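Local coordinates for magnesium and cobalt efflux protein CorC (Pseudomonas aeruginosa, PDB 3LLB) that probably takes part in magnesium and cobalt ion transport, the piece in this crystal being its transporter-associated domain, at residues 19-22 with 23-27; 40-43 with 44-48. All coordinates share one frame; numbering follows the deposited sequence.

Overall arrangement
Two short helices of one small domain, the transporter-associated domain of the longer protein, hold the two contacts. Interaction 1 lies within helix 19-26 and interaction 2 within helix 38-46; the helices follow each other in the chain, so the first contact closes before the second opens. The centres of the two contacts are about 18 Å apart and their nearest atoms about 5 Å, without touching. Phe22 and Phe26 of interaction 1 pack on Leu78 of strand 73-80, Val42 and Met43 of interaction 2 on Leu76 and Val73. Between them, Phe30 and Phe35 meet both Val19 and Leu41. Both helices thus pack against the same antiparallel sheet, and the two contacts help build one core for the domain.

Interaction 1: 19-22 with 23-27; sequences VDAF and NDFFG
Phe22 and Phe26, one turn apart on helix 19-26, meet in an edge-to-face stack. Phe22 begins close to the backbone, its CB 3.1 Å from Asn23 N. With CG anti to its own backbone N (chi1 -177°), the ring leaves the helix beneath Phe26. Its CG and CD2 are near both Asn23 N and Phe26 CD2, CD1 and CE1 meet CD2 and CE2 of Phe26, and CE2 of Phe22 also meets Phe26 CD2. CE1 makes the closest approach, 3.4 Å to Phe26 CD2, and at the tip CZ is 3.5 Å from that same carbon. Phe26 CD2 therefore stands over the middle of the Phe22 ring, and the ring planes meet at 58°.

The backbone sets the spacing. Asn23 N bonds almost straight to Val19 O at 2.9 Å, and Phe26 N reaches Phe22 O at the same distance of 2.9 Å. One residue before Phe26, Phe25 brings CD2 to 3.1 Å from Ala21 O. Asn23 turns its amide to the residues that follow the helix, OD1 bonding to Ser28 OG and ND2 to Phe30 O.

Both rings of the stack also touch Val13 and Leu78 of the sheet, and Phe11 adds a second edge-to-face partner to Phe26. The stack is thus an apolar, aromatic seam between helix and sheet, with the electron-rich face of Phe22 receiving the C-H edge of Phe26.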
# COMPACT_ATOMS: atom_id res chain seq x y z
N VAL A 19 2.23 2.88 -8.60
CA VAL A 19 2.46 1.45 -8.65
C VAL A 19 3.82 1.08 -9.33
O VAL A 19 4.51 0.15 -8.86
CB VAL A 19 1.18 0.71 -9.24
CG1 VAL A 19 1.56 -0.67 -9.73
CG2 VAL A 19 0.14 0.62 -8.18
N ASP A 20 4.22 1.80 -10.40
CA ASP A 20 5.53 1.58 -11.08
C ASP A 20 6.71 1.74 -10.11
O ASP A 20 7.65 0.90 -10.06
CB ASP A 20 5.69 2.52 -12.29
CG ASP A 20 5.32 4.01 -11.96
OD1 ASP A 20 6.11 4.72 -11.25
OD2 ASP A 20 4.25 4.50 -12.43
N ALA A 21 6.64 2.80 -9.31
CA ALA A 21 7.60 3.07 -8.22
C ALA A 21 7.58 2.00 -7.17
O ALA A 21 8.65 1.57 -6.77
CB ALA A 21 7.30 4.38 -7.61
N PHE A 22 6.39 1.58 -6.72
CA PHE A 22 6.29 0.52 -5.73
C PHE A 22 6.95 -0.81 -6.21
O PHE A 22 7.71 -1.42 -5.47
CB PHE A 22 4.84 0.32 -5.36
CG PHE A 22 4.60 -0.70 -4.29
CD1 PHE A 22 4.40 -0.32 -2.99
CD2 PHE A 22 4.53 -2.05 -4.61
CE1 PHE A 22 4.19 -1.27 -2.00
CE2 PHE A 22 4.35 -2.99 -3.61
CZ PHE A 22 4.13 -2.56 -2.30
N ASN A 23 6.62 -1.26 -7.42
CA ASN A 23 7.20 -2.48 -7.99
C ASN A 23 8.74 -2.39 -8.05
O ASN A 23 9.43 -3.35 -7.84
CB ASN A 23 6.68 -2.76 -9.38
CG ASN A 23 5.25 -3.16 -9.41
OD1 ASN A 23 4.69 -3.58 -8.41
ND2 ASN A 23 4.62 -3.02 -10.58
N ASP A 24 9.24 -1.21 -8.36
CA ASP A 24 10.70 -0.97 -8.37
C ASP A 24 11.38 -1.08 -7.02
O ASP A 24 12.50 -1.64 -6.92
CB ASP A 24 11.02 0.36 -9.05
CG ASP A 24 10.91 0.28 -10.60
OD1 ASP A 24 10.75 -0.82 -11.20
OD2 ASP A 24 10.98 1.36 -11.23
N PHE A 25 10.71 -0.61 -5.98
CA PHE A 25 11.21 -0.71 -4.64
C PHE A 25 11.12 -2.12 -4.14
O PHE A 25 12.06 -2.60 -3.52
CB PHE A 25 10.38 0.13 -3.66
CG PHE A 25 10.55 1.64 -3.73
CD1 PHE A 25 11.75 2.27 -3.46
CD2 PHE A 25 9.40 2.45 -3.92
CE1 PHE A 25 11.84 3.69 -3.45
CE2 PHE A 25 9.48 3.84 -3.94
CZ PHE A 25 10.70 4.47 -3.72
N PHE A 26 9.99 -2.77 -4.35
CA PHE A 26 9.73 -4.02 -3.65
C PHE A 26 9.76 -5.32 -4.48
O PHE A 26 9.60 -6.39 -3.94
CB PHE A 26 8.41 -3.87 -2.84
CG PHE A 26 8.40 -2.66 -1.91
CD1 PHE A 26 9.28 -2.60 -0.85
CD2 PHE A 26 7.53 -1.62 -2.09
CE1 PHE A 26 9.32 -1.53 -0.04
CE2 PHE A 26 7.56 -0.55 -1.26
CZ PHE A 26 8.47 -0.49 -0.25
N GLY A 27 9.97 -5.24 -5.77
CA GLY A 27 10.14 -6.42 -6.57
C GLY A 27 8.84 -7.07 -6.94
O GLY A 27 8.84 -8.14 -7.57

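Interaction 2: 40-43 with 44-48; sequences GLVM and SAFGH
Ser44 bonds twice to the preceding turn of helix 38-46: its N reaches Gly40 O at 3.1 Å, and its hydroxyl OG donates to Leu41 O at 2.8 Å. Placing OG between the backbone N and the carbonyl carbon (chi1 86°) folds the hydroxyl back onto the helix, a familiar arrangement for a helical serine. Ala45 N binds the same oxygen, Leu41 O, at 3.2 Å, so this carbonyl accepts two donors, both arriving from one face of its plane. Phe46 follows, its N bonded to Val42 O at 2.9 Å. Its ring lies alongside Val42, and CG1 of that valine sits at the ring edge, 3.3 Å from Phe46 CE2. Gly47 N closes the last turn on Met43 O at 2.7 Å, and its positive phi leads the chain out, a common way for a helix to end. Past the glycine, Phe46 CB lies against one face of the His48 imidazole, off-centre toward its rim.

Helix 38-46 rests on the sheet through several of these residues: Val42 meets Phe63 and Leu76, Phe46 meets Val65 and Val56, and Ala45 packs on Val56 and Leu58, so the helix touches strands 55-58, 61-68 and 73-80.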
# COMPACT_ATOMS: atom_id res chain seq x y z
N GLY A 40 -5.07 3.27 -4.60
CA GLY A 40 -5.96 2.60 -5.57
C GLY A 40 -5.91 1.08 -5.59
O GLY A 40 -6.93 0.44 -5.68
N LEU A 41 -4.71 0.50 -5.52
CA LEU A 41 -4.55 -0.94 -5.43
C LEU A 41 -5.25 -1.45 -4.17
O LEU A 41 -6.03 -2.41 -4.23
CB LEU A 41 -3.07 -1.26 -5.36
CG LEU A 41 -2.56 -2.70 -5.25
CD1 LEU A 41 -3.03 -3.58 -6.41
CD2 LEU A 41 -1.05 -2.60 -5.11
N VAL A 42 -4.96 -0.82 -3.03
CA VAL A 42 -5.52 -1.24 -1.74
C VAL A 42 -7.05 -1.01 -1.68
O VAL A 42 -7.80 -1.88 -1.23
CB VAL A 42 -4.73 -0.56 -0.57
CG1 VAL A 42 -5.48 -0.55 0.69
CG2 VAL A 42 -3.33 -1.23 -0.37
N MET A 43 -7.51 0.16 -2.14
CA MET A 43 -8.96 0.50 -2.04
C MET A 43 -9.74 -0.44 -2.91
O MET A 43 -10.85 -0.85 -2.56
CB MET A 43 -9.27 2.01 -2.33
CG MET A 43 -9.13 2.87 -1.14
SD MET A 43 -9.42 4.62 -1.42
CE MET A 43 -11.17 4.49 -1.50
N SER A 44 -9.18 -0.86 -4.02
CA SER A 44 -9.89 -1.82 -4.85
C SER A 44 -10.00 -3.18 -4.16
O SER A 44 -11.05 -3.79 -4.21
CB SER A 44 -9.15 -1.98 -6.15
OG SER A 44 -8.11 -2.94 -6.05
N ALA A 45 -8.93 -3.62 -3.51
CA ALA A 45 -8.90 -4.88 -2.77
C ALA A 45 -9.86 -4.90 -1.58
O ALA A 45 -10.55 -5.88 -1.37
CB ALA A 45 -7.51 -5.18 -2.32
N PHE A 46 -9.99 -3.80 -0.86
CA PHE A 46 -11.02 -3.64 0.18
C PHE A 46 -12.43 -3.48 -0.44
O PHE A 46 -13.39 -4.02 0.09
CB PHE A 46 -10.73 -2.41 1.11
CG PHE A 46 -9.60 -2.62 2.08
CD1 PHE A 46 -9.67 -3.60 3.04
CD2 PHE A 46 -8.46 -1.82 2.04
CE1 PHE A 46 -8.63 -3.80 3.94
CE2 PHE A 46 -7.38 -2.01 2.96
CZ PHE A 46 -7.48 -3.00 3.91
N GLY A 47 -12.55 -2.71 -1.52
CA GLY A 47 -13.87 -2.37 -2.09
C GLY A 47 -14.64 -1.34 -1.30
O GLY A 47 -15.82 -1.14 -1.54
N HIS A 48 -14.00 -0.73 -0.30
CA HIS A 48 -14.56 0.33 0.55
C HIS A 48 -13.40 1.18 1.02
O HIS A 48 -12.23 0.75 0.88
CB HIS A 48 -15.40 -0.20 1.76
CG HIS A 48 -14.65 -1.14 2.65
ND1 HIS A 48 -13.92 -0.72 3.75
CD2 HIS A 48 -14.51 -2.48 2.60
CE1 HIS A 48 -13.37 -1.76 4.33
NE2 HIS A 48 -13.70 -2.84 3.66